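Local coordinates for protein predicted component of a thermophile-specific DNA repair system, contains a RAMP domain (Methanopyrus kandleri, PDB 4N0L) that binds RNA as the Csm3 subunit of a type III-A CRISPR system and is probably, as in its family, an RNA-cleaving backbone protein of the interference complex, at residues A[62-67]-A[76-81]; A[105-110]-A[128-133]; A[134-139]-A[146-151]; A[241-246]-A[338-343]. All coordinates share one frame; numbering follows the deposited sequence.

How the contacts relate
From the N terminus, the chain closes four loops in series, none enclosing or crossing another. Contact 1 folds the short helix 74-78 back onto the end of helix 51-69. Contact 2 then joins the loops before and after helix 116-121, and contact 3 ties helix 133-137 to the loop that follows it. These three lie on one side of the chain's centre and touch one another: probable hydrogen bonds join W66 to W109, A80 to I128 and V76 to Y148, and a salt bridge joins E105 to R150. Contact 4 closes a far longer loop, 91 residues between its segments, bringing helix 340-345 to helix 238-255. Y244 of that helix packs on F62 and W66, linking contact 4 to contact 1.

Contact 1. Residues A[62-67]-A[76-81]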
# COMPACT_ATOMS: atom_id res chain seq x y z
N PHE A 62 -3.41 6.93 -2.77
CA PHE A 62 -2.52 6.93 -3.92
C PHE A 62 -3.26 7.17 -5.23
O PHE A 62 -2.78 7.91 -6.09
CB PHE A 62 -1.75 5.62 -4.02
CG PHE A 62 -0.86 5.54 -5.23
CD1 PHE A 62 0.28 6.32 -5.32
CD2 PHE A 62 -1.18 4.70 -6.29
CE1 PHE A 62 1.10 6.26 -6.44
CE2 PHE A 62 -0.36 4.64 -7.41
CZ PHE A 62 0.77 5.42 -7.48
N GLU A 63 -4.41 6.53 -5.40
CA GLU A 63 -5.15 6.65 -6.65
C GLU A 63 -5.61 8.10 -6.86
O GLU A 63 -5.57 8.60 -7.99
CB GLU A 63 -6.35 5.68 -6.68
CG GLU A 63 -7.53 6.04 -5.80
CD GLU A 63 -8.64 5.00 -5.87
OE1 GLU A 63 -8.60 4.16 -6.79
OE2 GLU A 63 -9.54 5.02 -5.01
N LEU A 64 -5.99 8.77 -5.78
CA LEU A 64 -6.36 10.18 -5.84
C LEU A 64 -5.16 11.05 -6.19
O LEU A 64 -5.26 11.95 -7.03
CB LEU A 64 -6.96 10.64 -4.51
CG LEU A 64 -8.38 10.17 -4.21
CD1 LEU A 64 -8.82 10.66 -2.84
CD2 LEU A 64 -9.34 10.63 -5.30
N ALA A 65 -4.03 10.79 -5.54
CA ALA A 65 -2.81 11.54 -5.79
C ALA A 65 -2.32 11.32 -7.22
O ALA A 65 -1.86 12.25 -7.87
CB ALA A 65 -1.73 11.14 -4.80
N TRP A 66 -2.43 10.08 -7.69
CA TRP A 66 -2.04 9.73 -9.05
C TRP A 66 -2.90 10.49 -10.05
O TRP A 66 -2.39 11.06 -11.02
CB TRP A 66 -2.15 8.22 -9.28
CG TRP A 66 -1.67 7.76 -10.62
CD1 TRP A 66 -2.42 7.22 -11.62
CD2 TRP A 66 -0.32 7.79 -11.10
NE1 TRP A 66 -1.62 6.91 -12.70
CE2 TRP A 66 -0.33 7.25 -12.41
CE3 TRP A 66 0.90 8.22 -10.56
CZ2 TRP A 66 0.83 7.14 -13.18
CZ3 TRP A 66 2.04 8.11 -11.33
CH2 TRP A 66 2.00 7.57 -12.62
N MET A 67 -4.21 10.49 -9.80
CA MET A 67 -5.17 11.18 -10.65
C MET A 67 -4.85 12.67 -10.76
O MET A 67 -4.75 13.21 -11.86
CB MET A 67 -6.59 10.99 -10.11
CG MET A 67 -7.67 11.68 -10.91
SD MET A 67 -9.27 11.71 -10.07
CE MET A 67 -8.98 12.97 -8.82
N VAL A 76 -13.06 10.50 -16.14
CA VAL A 76 -12.18 9.62 -16.92
C VAL A 76 -11.47 8.61 -16.02
O VAL A 76 -11.38 7.42 -16.36
CB VAL A 76 -11.12 10.44 -17.70
CG1 VAL A 76 -10.09 9.52 -18.35
CG2 VAL A 76 -11.79 11.32 -18.74
N PHE A 77 -10.97 9.07 -14.88
CA PHE A 77 -10.17 8.22 -14.00
C PHE A 77 -10.99 7.14 -13.30
O PHE A 77 -10.54 6.00 -13.18
CB PHE A 77 -9.44 9.08 -12.96
CG PHE A 77 -8.46 8.32 -12.12
CD1 PHE A 77 -7.26 7.88 -12.67
CD2 PHE A 77 -8.73 8.04 -10.79
CE1 PHE A 77 -6.35 7.17 -11.90
CE2 PHE A 77 -7.82 7.34 -10.02
CZ PHE A 77 -6.63 6.91 -10.58
N PHE A 78 -12.18 7.49 -12.83
CA PHE A 78 -13.00 6.55 -12.07
C PHE A 78 -14.11 5.91 -12.91
O PHE A 78 -14.67 4.88 -12.51
CB PHE A 78 -13.61 7.24 -10.85
CG PHE A 78 -12.61 7.61 -9.79
CD1 PHE A 78 -11.88 6.63 -9.13
CD2 PHE A 78 -12.39 8.94 -9.46
CE1 PHE A 78 -10.96 6.96 -8.16
CE2 PHE A 78 -11.47 9.28 -8.48
CZ PHE A 78 -10.75 8.29 -7.83
N GLY A 79 -14.41 6.51 -14.06
CA GLY A 79 -15.45 6.00 -14.94
C GLY A 79 -16.78 5.78 -14.25
O GLY A 79 -17.34 6.68 -13.63
N ALA A 80 -17.28 4.55 -14.35
CA ALA A 80 -18.58 4.20 -13.79
C ALA A 80 -18.56 4.16 -12.26
O ALA A 80 -19.61 4.07 -11.63
CB ALA A 80 -19.04 2.86 -14.35
N HIS A 81 -17.37 4.20 -11.67
CA HIS A 81 -17.24 4.22 -10.21
C HIS A 81 -17.29 5.65 -9.65
O HIS A 81 -17.21 5.84 -8.44
CB HIS A 81 -15.94 3.53 -9.78
CG HIS A 81 -16.00 2.03 -9.88
ND1 HIS A 81 -14.88 1.24 -9.75
CD2 HIS A 81 -17.04 1.19 -10.10
CE1 HIS A 81 -15.23 -0.03 -9.88
NE2 HIS A 81 -16.53 -0.08 -10.09
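M67 lies across the F77 ring, its CB 3.7 Å from the ring centroid and 11° off the normal, a CH-pi contact over one face. CG, anti to the backbone N (chi1 180°), carries the thioether on past F77 toward F78; M67 SD approaches F78 CE2 to 3.6 Å. The sulfur meets both rings obliquely, giving two Met-aromatic contacts. At the edge of F78, near its plane, come L64 CD2, 3.7 Å from F78 CZ, and the E63 carboxylate, whose CD is 3.8 Å from F78 CE1 and whose plane stands 87° to the ring. F77 CE1 comes to the edge of the W66 indole, 3.9 Å from W66 CD1. Two consecutive helices pack here: the short helix 74-78, followed by G79, which leaves the helical conformation with positive phi, sets two successive phenylalanines against helix 51-69 beside the zinc site. F77 also stacks on H86, a zinc ligand, and its backbone O accepts a hydrogen bond from H86 ND1. E63 OE1 bonds to H86 N and forms a salt bridge with R59, which fixes the carboxylate at the F78 edge. W66 NE1 bonds to W109 O, anchoring the indole to the neighbouring loop.

Contact 2. Residues A[105-110]-A[128-133]; sequences EDPPWL and IGFSDP
The W109 indole presents its six-membered ring to the segment 128-133: F130 CD2 sits at its edge, near the plane, 4.0 Å from W109 CH2. I128 CD1 approaches the same end of the indole obliquely, 3.7 Å from W109 CZ2. One face of the indole is occupied from within its own segment by P107 CB, 3.6 Å above the plane and offset toward the rim. P107 CG in turn reaches F130 CZ at 4.2 Å, slanting onto the phenyl ring, so that proline and tryptophan together receive F130. The W109 side chain starts with CG between its backbone N and carbonyl carbon (chi1 65°), which swings the indole across the gap, where I128 meets it from the opposite direction. No hydrogen bond joins the two segments; the contact is wholly apolar and buried. Each backbone is bent by a type I beta turn, P107 to L110 and G129 to D132, closed by L110 N to P107 O (3.2 Å) and D132 N to G129 O (3.0 Å). W109 also touches C88 and C115, two ligands of the zinc ion, and its ring meets H86 edge-to-face, placing it in the second shell of the zinc site of three cysteines and one histidine. The two loops flank helix 116-121 in sequence; W109 packs on V76 and F77 of helix 74-78, while D132 N-caps helix 133-137.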
# COMPACT_ATOMS: atom_id res chain seq x y z
N GLU A 105 -5.83 7.19 -28.41
CA GLU A 105 -4.96 7.97 -27.55
C GLU A 105 -4.73 7.20 -26.26
O GLU A 105 -5.60 6.45 -25.82
CB GLU A 105 -5.56 9.35 -27.28
CG GLU A 105 -4.65 10.32 -26.54
CD GLU A 105 -5.26 11.70 -26.40
OE1 GLU A 105 -4.94 12.40 -25.42
OE2 GLU A 105 -6.06 12.09 -27.28
N ASP A 106 -3.57 7.39 -25.65
CA ASP A 106 -3.23 6.67 -24.43
C ASP A 106 -4.07 7.16 -23.25
O ASP A 106 -4.17 8.37 -23.02
CB ASP A 106 -1.75 6.83 -24.10
CG ASP A 106 -0.85 6.19 -25.14
OD1 ASP A 106 -1.18 5.09 -25.62
OD2 ASP A 106 0.19 6.80 -25.47
N PRO A 107 -4.69 6.22 -22.52
CA PRO A 107 -5.32 6.56 -21.23
C PRO A 107 -4.32 7.29 -20.35
O PRO A 107 -3.21 6.80 -20.17
CB PRO A 107 -5.70 5.19 -20.65
CG PRO A 107 -5.82 4.29 -21.85
CD PRO A 107 -4.83 4.80 -22.86
N PRO A 108 -4.71 8.45 -19.81
CA PRO A 108 -3.75 9.36 -19.17
C PRO A 108 -3.19 8.84 -17.84
O PRO A 108 -2.21 9.40 -17.34
CB PRO A 108 -4.56 10.63 -18.95
CG PRO A 108 -5.97 10.16 -18.84
CD PRO A 108 -6.08 8.99 -19.77
N TRP A 109 -3.78 7.79 -17.28
CA TRP A 109 -3.33 7.26 -16.00
C TRP A 109 -2.33 6.13 -16.21
O TRP A 109 -1.99 5.40 -15.27
CB TRP A 109 -4.51 6.75 -15.17
CG TRP A 109 -5.21 5.58 -15.78
CD1 TRP A 109 -4.89 4.26 -15.63
CD2 TRP A 109 -6.37 5.61 -16.62
NE1 TRP A 109 -5.76 3.47 -16.34
CE2 TRP A 109 -6.68 4.28 -16.96
CE3 TRP A 109 -7.16 6.64 -17.14
CZ2 TRP A 109 -7.76 3.95 -17.78
CZ3 TRP A 109 -8.23 6.31 -17.95
CH2 TRP A 109 -8.52 4.98 -18.26
N LEU A 110 -1.86 5.98 -17.44
CA LEU A 110 -0.92 4.92 -17.76
C LEU A 110 0.52 5.44 -17.74
O LEU A 110 0.78 6.59 -18.10
CB LEU A 110 -1.25 4.33 -19.14
CG LEU A 110 -2.40 3.32 -19.18
CD1 LEU A 110 -2.42 2.56 -20.50
CD2 LEU A 110 -2.34 2.36 -18.01
N ILE A 128 -13.86 0.47 -13.98
CA ILE A 128 -14.26 1.79 -14.45
C ILE A 128 -15.15 1.68 -15.69
O ILE A 128 -15.82 2.65 -16.07
CB ILE A 128 -13.04 2.67 -14.77
CG1 ILE A 128 -12.17 2.01 -15.83
CG2 ILE A 128 -12.22 2.93 -13.51
CD1 ILE A 128 -10.95 2.83 -16.22
N GLY A 129 -15.15 0.51 -16.32
CA GLY A 129 -16.00 0.26 -17.47
C GLY A 129 -15.47 0.89 -18.74
O GLY A 129 -16.24 1.35 -19.58
N PHE A 130 -14.14 0.92 -18.87
CA PHE A 130 -13.47 1.50 -20.03
C PHE A 130 -13.93 0.85 -21.34
O PHE A 130 -14.01 1.50 -22.38
CB PHE A 130 -11.96 1.36 -19.88
CG PHE A 130 -11.17 2.01 -20.99
CD1 PHE A 130 -10.64 1.24 -22.02
CD2 PHE A 130 -10.95 3.38 -21.00
CE1 PHE A 130 -9.91 1.83 -23.04
CE2 PHE A 130 -10.22 3.97 -22.01
CZ PHE A 130 -9.70 3.19 -23.04
N SER A 131 -14.22 -0.45 -21.28
CA SER A 131 -14.64 -1.20 -22.46
C SER A 131 -16.14 -1.48 -22.43
O SER A 131 -16.60 -2.45 -23.04
CB SER A 131 -13.86 -2.51 -22.56
OG SER A 131 -14.22 -3.42 -21.54
N ASP A 132 -16.89 -0.65 -21.72
CA ASP A 132 -18.34 -0.83 -21.59
C ASP A 132 -19.09 0.50 -21.72
O ASP A 132 -19.53 1.07 -20.72
CB ASP A 132 -18.66 -1.50 -20.25
CG ASP A 132 -20.09 -2.02 -20.18
OD1 ASP A 132 -20.90 -1.70 -21.07
OD2 ASP A 132 -20.40 -2.73 -19.20
N PRO A 133 -19.23 1.01 -22.96
CA PRO A 133 -19.89 2.28 -23.26
C PRO A 133 -21.38 2.29 -22.91
O PRO A 133 -21.92 3.32 -22.51
CB PRO A 133 -19.69 2.45 -24.77
CG PRO A 133 -18.61 1.50 -25.14
CD PRO A 133 -18.76 0.35 -24.19

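Contact 3. Residues A[134-139]-A[146-151]; sequences GRLEDE and DPYGRY
Apolar packing centres on L136, which turns from helix 133-137 toward the loop. Its CD2 reaches the edge of the Y148 ring, near the ring plane, at 3.5 Å from Y148 CD2, and L136 CG lies 4.0 Å from P147 CD. P147 CG also sits over the centre of one face of Y148, so proline and leucine meet this ring at face and edge respectively. Carbon-to-oxygen van der Waals contacts come next: L136 CD2 rests 3.3 Å from D146 OD2, and E137, extended beyond CG, passes D146 at a slant, its OE2 3.6 Å from D146 CB. Among the hydrogen bonds, D146 OD2 accepts from Y148 N (3.2 Å, 160°), an Asx turn at the head of the segment 146-151; the N-H comes from above the carboxylate plane, 70° out of it. D146 OD1 is held by a salt bridge to R152. One water bridges the two acidic residues, donating to E137 OE2 and accepting from D146 N at 2.9 Å. Farther out, Y148 OH bonds to the backbone O of V76 and its ring meets F130, carrying the loop toward the zinc-site region. R150 pairs with E105.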
# COMPACT_ATOMS: atom_id res chain seq x y z
N GLY A 134 -22.04 1.14 -23.10
CA GLY A 134 -23.43 0.99 -22.71
C GLY A 134 -23.64 1.33 -21.25
O GLY A 134 -24.55 2.08 -20.89
N ARG A 135 -22.79 0.76 -20.40
CA ARG A 135 -22.83 1.04 -18.97
C ARG A 135 -22.55 2.52 -18.69
O ARG A 135 -23.29 3.16 -17.94
CB ARG A 135 -21.81 0.16 -18.24
CG ARG A 135 -21.77 0.33 -16.72
CD ARG A 135 -20.74 -0.61 -16.12
NE ARG A 135 -20.49 -0.34 -14.70
CZ ARG A 135 -19.33 -0.58 -14.09
NH1 ARG A 135 -18.31 -1.09 -14.78
NH2 ARG A 135 -19.19 -0.30 -12.81
N LEU A 136 -21.50 3.04 -19.31
CA LEU A 136 -21.08 4.43 -19.15
C LEU A 136 -22.18 5.43 -19.46
O LEU A 136 -22.41 6.38 -18.70
CB LEU A 136 -19.88 4.72 -20.05
CG LEU A 136 -18.46 4.51 -19.50
CD1 LEU A 136 -18.43 3.53 -18.34
CD2 LEU A 136 -17.54 4.06 -20.63
N GLU A 137 -22.85 5.23 -20.59
CA GLU A 137 -23.82 6.19 -21.09
C GLU A 137 -25.17 6.10 -20.37
O GLU A 137 -25.96 7.04 -20.40
CB GLU A 137 -23.99 6.01 -22.59
CG GLU A 137 -22.78 6.52 -23.37
CD GLU A 137 -22.90 6.33 -24.86
OE1 GLU A 137 -23.70 5.48 -25.30
OE2 GLU A 137 -22.18 7.04 -25.61
N ASP A 138 -25.43 4.97 -19.73
CA ASP A 138 -26.63 4.83 -18.89
C ASP A 138 -26.54 5.76 -17.69
O ASP A 138 -25.52 5.82 -17.01
CB ASP A 138 -26.82 3.38 -18.43
CG ASP A 138 -28.15 3.17 -17.73
OD1 ASP A 138 -29.17 2.97 -18.42
OD2 ASP A 138 -28.18 3.20 -16.48
N GLU A 139 -27.61 6.51 -17.45
CA GLU A 139 -27.64 7.48 -16.36
C GLU A 139 -27.60 6.82 -14.98
O GLU A 139 -26.89 7.28 -14.09
CB GLU A 139 -28.88 8.37 -16.47
CG GLU A 139 -28.86 9.36 -17.62
CD GLU A 139 -30.21 10.04 -17.83
OE1 GLU A 139 -31.23 9.46 -17.40
OE2 GLU A 139 -30.25 11.13 -18.42
N ASP A 146 -20.22 8.88 -22.47
CA ASP A 146 -18.98 8.13 -22.62
C ASP A 146 -17.78 9.07 -22.62
O ASP A 146 -17.58 9.83 -23.57
CB ASP A 146 -19.00 7.30 -23.91
CG ASP A 146 -17.72 6.52 -24.13
OD1 ASP A 146 -17.36 6.29 -25.31
OD2 ASP A 146 -17.08 6.13 -23.13
N PRO A 147 -16.98 9.03 -21.54
CA PRO A 147 -15.83 9.92 -21.39
C PRO A 147 -14.57 9.39 -22.07
O PRO A 147 -13.55 10.07 -22.07
CB PRO A 147 -15.64 9.96 -19.87
CG PRO A 147 -16.05 8.60 -19.43
CD PRO A 147 -17.19 8.18 -20.35
N TYR A 148 -14.65 8.18 -22.63
CA TYR A 148 -13.47 7.53 -23.19
C TYR A 148 -13.42 7.58 -24.72
O TYR A 148 -12.65 6.85 -25.35
CB TYR A 148 -13.41 6.08 -22.72
CG TYR A 148 -13.32 5.95 -21.22
CD1 TYR A 148 -12.36 6.66 -20.51
CD2 TYR A 148 -14.19 5.13 -20.52
CE1 TYR A 148 -12.26 6.55 -19.14
CE2 TYR A 148 -14.10 5.02 -19.14
CZ TYR A 148 -13.14 5.73 -18.46
OH TYR A 148 -13.05 5.63 -17.09
N GLY A 149 -14.22 8.46 -25.31
CA GLY A 149 -14.30 8.58 -26.75
C GLY A 149 -12.96 8.91 -27.39
O GLY A 149 -12.60 8.33 -28.42
N ARG A 150 -12.23 9.83 -26.78
CA ARG A 150 -10.94 10.26 -27.31
C ARG A 150 -9.85 9.21 -27.15
O ARG A 150 -8.79 9.32 -27.76
CB ARG A 150 -10.50 11.56 -26.64
CG ARG A 150 -10.04 11.37 -25.21
CD ARG A 150 -9.74 12.68 -24.52
NE ARG A 150 -8.45 13.23 -24.93
CZ ARG A 150 -7.97 14.40 -24.52
NH1 ARG A 150 -8.68 15.16 -23.70
NH2 ARG A 150 -6.78 14.82 -24.94
N TYR A 151 -10.09 8.21 -26.32
CA TYR A 151 -9.09 7.17 -26.08
C TYR A 151 -9.38 5.90 -26.88
O TYR A 151 -8.47 5.14 -27.21
CB TYR A 151 -9.01 6.84 -24.59
CG TYR A 151 -8.75 8.07 -23.74
CD1 TYR A 151 -7.51 8.70 -23.76
CD2 TYR A 151 -9.74 8.60 -22.92
CE1 TYR A 151 -7.27 9.83 -22.99
CE2 TYR A 151 -9.51 9.72 -22.15
CZ TYR A 151 -8.28 10.33 -22.19
OH TYR A 151 -8.04 11.45 -21.43
O HOH W 1 -20.95 9.84 -25.08

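Contact 4. Residues A[241-246]-A[338-343]; sequences DLKYLM and ERLDEV
Helix 238-255, one of the long helices of this RRM-like RAMP protein, here receives the first turn of helix 340-345 near the C terminus, and a single leucine makes most of the join. L340 points toward the helix and drives its CD1 against the backbone between L242 and K243, 3.4 Å from K243 N and 3.5 Å from K243 CA. The same methyl lies 4.0 Å from L242 CB and 3.8 Å from K243 CB, so it sits over the start of both side chains, while L340 CD2 turns to L242 CB at 4.1 Å. No hydrogen bond crosses the contact; the approach of L340 CD1 to K243 N is van der Waals packing against the backbone. K243 sends its CG anti to the backbone N (chi1 -170°) and then bends at chi2 and chi3, so of its side chain only CB touches L340, and the amino end leads away. This is helix-on-helix packing far from the zinc site, joining the C-terminal helices to the main fold. R339 occupies the N-cap position, and the bond from V343 N to R339 O (2.9 Å) closes the first turn behind L340. M246 and V343 point into the same interface, both packing on W336 of helix 333-338 and on L275 of strand 268-278, part of the antiparallel sheet. On the other flank of helix 238-255, D241 forms salt bridges with R119 and R171, and Y244 meets W66 edge-to-face.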
# COMPACT_ATOMS: atom_id res chain seq x y z
N ASP A 241 7.52 0.87 -8.81
CA ASP A 241 6.57 0.35 -7.84
C ASP A 241 6.96 0.75 -6.42
O ASP A 241 6.11 1.18 -5.64
CB ASP A 241 6.47 -1.17 -7.93
CG ASP A 241 5.60 -1.64 -9.09
OD1 ASP A 241 5.05 -0.79 -9.82
OD2 ASP A 241 5.48 -2.87 -9.27
N LEU A 242 8.24 0.62 -6.11
CA LEU A 242 8.75 0.98 -4.79
C LEU A 242 8.53 2.46 -4.50
O LEU A 242 8.16 2.83 -3.39
CB LEU A 242 10.24 0.64 -4.68
CG LEU A 242 10.58 -0.85 -4.70
CD1 LEU A 242 12.07 -1.07 -4.50
CD2 LEU A 242 9.77 -1.62 -3.66
N LYS A 243 8.76 3.29 -5.51
CA LYS A 243 8.52 4.72 -5.40
C LYS A 243 7.07 5.02 -5.05
O LYS A 243 6.78 5.82 -4.17
CB LYS A 243 8.90 5.44 -6.70
CG LYS A 243 8.90 6.95 -6.58
CD LYS A 243 8.37 7.61 -7.85
CE LYS A 243 9.22 7.25 -9.05
NZ LYS A 243 8.56 7.64 -10.33
N TYR A 244 6.16 4.36 -5.76
CA TYR A 244 4.73 4.60 -5.58
C TYR A 244 4.21 3.98 -4.29
O TYR A 244 3.34 4.55 -3.63
CB TYR A 244 3.95 4.08 -6.79
CG TYR A 244 4.27 4.83 -8.07
CD1 TYR A 244 4.47 6.21 -8.05
CD2 TYR A 244 4.39 4.17 -9.28
CE1 TYR A 244 4.77 6.90 -9.21
CE2 TYR A 244 4.69 4.85 -10.45
CZ TYR A 244 4.88 6.22 -10.40
OH TYR A 244 5.17 6.91 -11.56
N LEU A 245 4.75 2.82 -3.93
CA LEU A 245 4.40 2.18 -2.66
C LEU A 245 4.80 3.07 -1.49
O LEU A 245 4.00 3.33 -0.59
CB LEU A 245 5.06 0.81 -2.54
CG LEU A 245 4.87 0.11 -1.20
CD1 LEU A 245 3.38 -0.07 -0.90
CD2 LEU A 245 5.59 -1.23 -1.17
N MET A 246 6.05 3.53 -1.50
CA MET A 246 6.54 4.46 -0.49
C MET A 246 5.71 5.73 -0.48
O MET A 246 5.35 6.24 0.58
CB MET A 246 8.01 4.80 -0.72
CG MET A 246 9.00 3.68 -0.43
SD MET A 246 8.92 3.11 1.28
CE MET A 246 10.21 1.87 1.27
N GLU A 338 13.87 9.06 -2.06
CA GLU A 338 15.01 9.89 -2.47
C GLU A 338 16.27 9.07 -2.72
O GLU A 338 17.17 9.51 -3.43
CB GLU A 338 15.28 10.96 -1.42
CG GLU A 338 14.32 12.14 -1.48
CD GLU A 338 14.25 12.91 -0.17
OE1 GLU A 338 15.09 12.66 0.72
OE2 GLU A 338 13.35 13.77 -0.04
N ARG A 339 16.33 7.88 -2.14
CA ARG A 339 17.52 7.04 -2.24
C ARG A 339 17.25 5.73 -2.99
O ARG A 339 17.97 4.75 -2.81
CB ARG A 339 18.06 6.73 -0.84
CG ARG A 339 18.61 7.94 -0.11
CD ARG A 339 18.61 7.74 1.39
NE ARG A 339 19.04 8.94 2.10
CZ ARG A 339 18.26 9.99 2.33
NH1 ARG A 339 17.01 9.99 1.90
NH2 ARG A 339 18.74 11.04 2.99
N LEU A 340 16.22 5.73 -3.83
CA LEU A 340 15.78 4.49 -4.46
C LEU A 340 16.72 4.01 -5.56
O LEU A 340 16.88 2.80 -5.76
CB LEU A 340 14.38 4.65 -5.04
CG LEU A 340 13.24 4.23 -4.11
CD1 LEU A 340 11.95 4.22 -4.88
CD2 LEU A 340 13.52 2.86 -3.51
N ASP A 341 17.33 4.95 -6.28
CA ASP A 341 18.36 4.61 -7.27
C ASP A 341 19.46 3.83 -6.57
O ASP A 341 19.88 2.77 -7.03
CB ASP A 341 18.93 5.87 -7.92
CG ASP A 341 17.98 6.50 -8.91
OD1 ASP A 341 17.07 5.80 -9.39
OD2 ASP A 341 18.14 7.71 -9.21
N GLU A 342 19.90 4.38 -5.45
CA GLU A 342 20.93 3.78 -4.62
C GLU A 342 20.50 2.40 -4.12
O GLU A 342 21.27 1.44 -4.17
CB GLU A 342 21.22 4.72 -3.45
CG GLU A 342 22.42 4.40 -2.61
CD GLU A 342 22.99 5.64 -1.95
OE1 GLU A 342 24.11 5.59 -1.41
OE2 GLU A 342 22.30 6.68 -1.97
N VAL A 343 19.26 2.29 -3.65
CA VAL A 343 18.72 1.04 -3.12
C VAL A 343 18.61 -0.06 -4.18
O VAL A 343 19.12 -1.17 -3.99
CB VAL A 343 17.33 1.25 -2.49
CG1 VAL A 343 16.67 -0.08 -2.19
CG2 VAL A 343 17.45 2.06 -1.21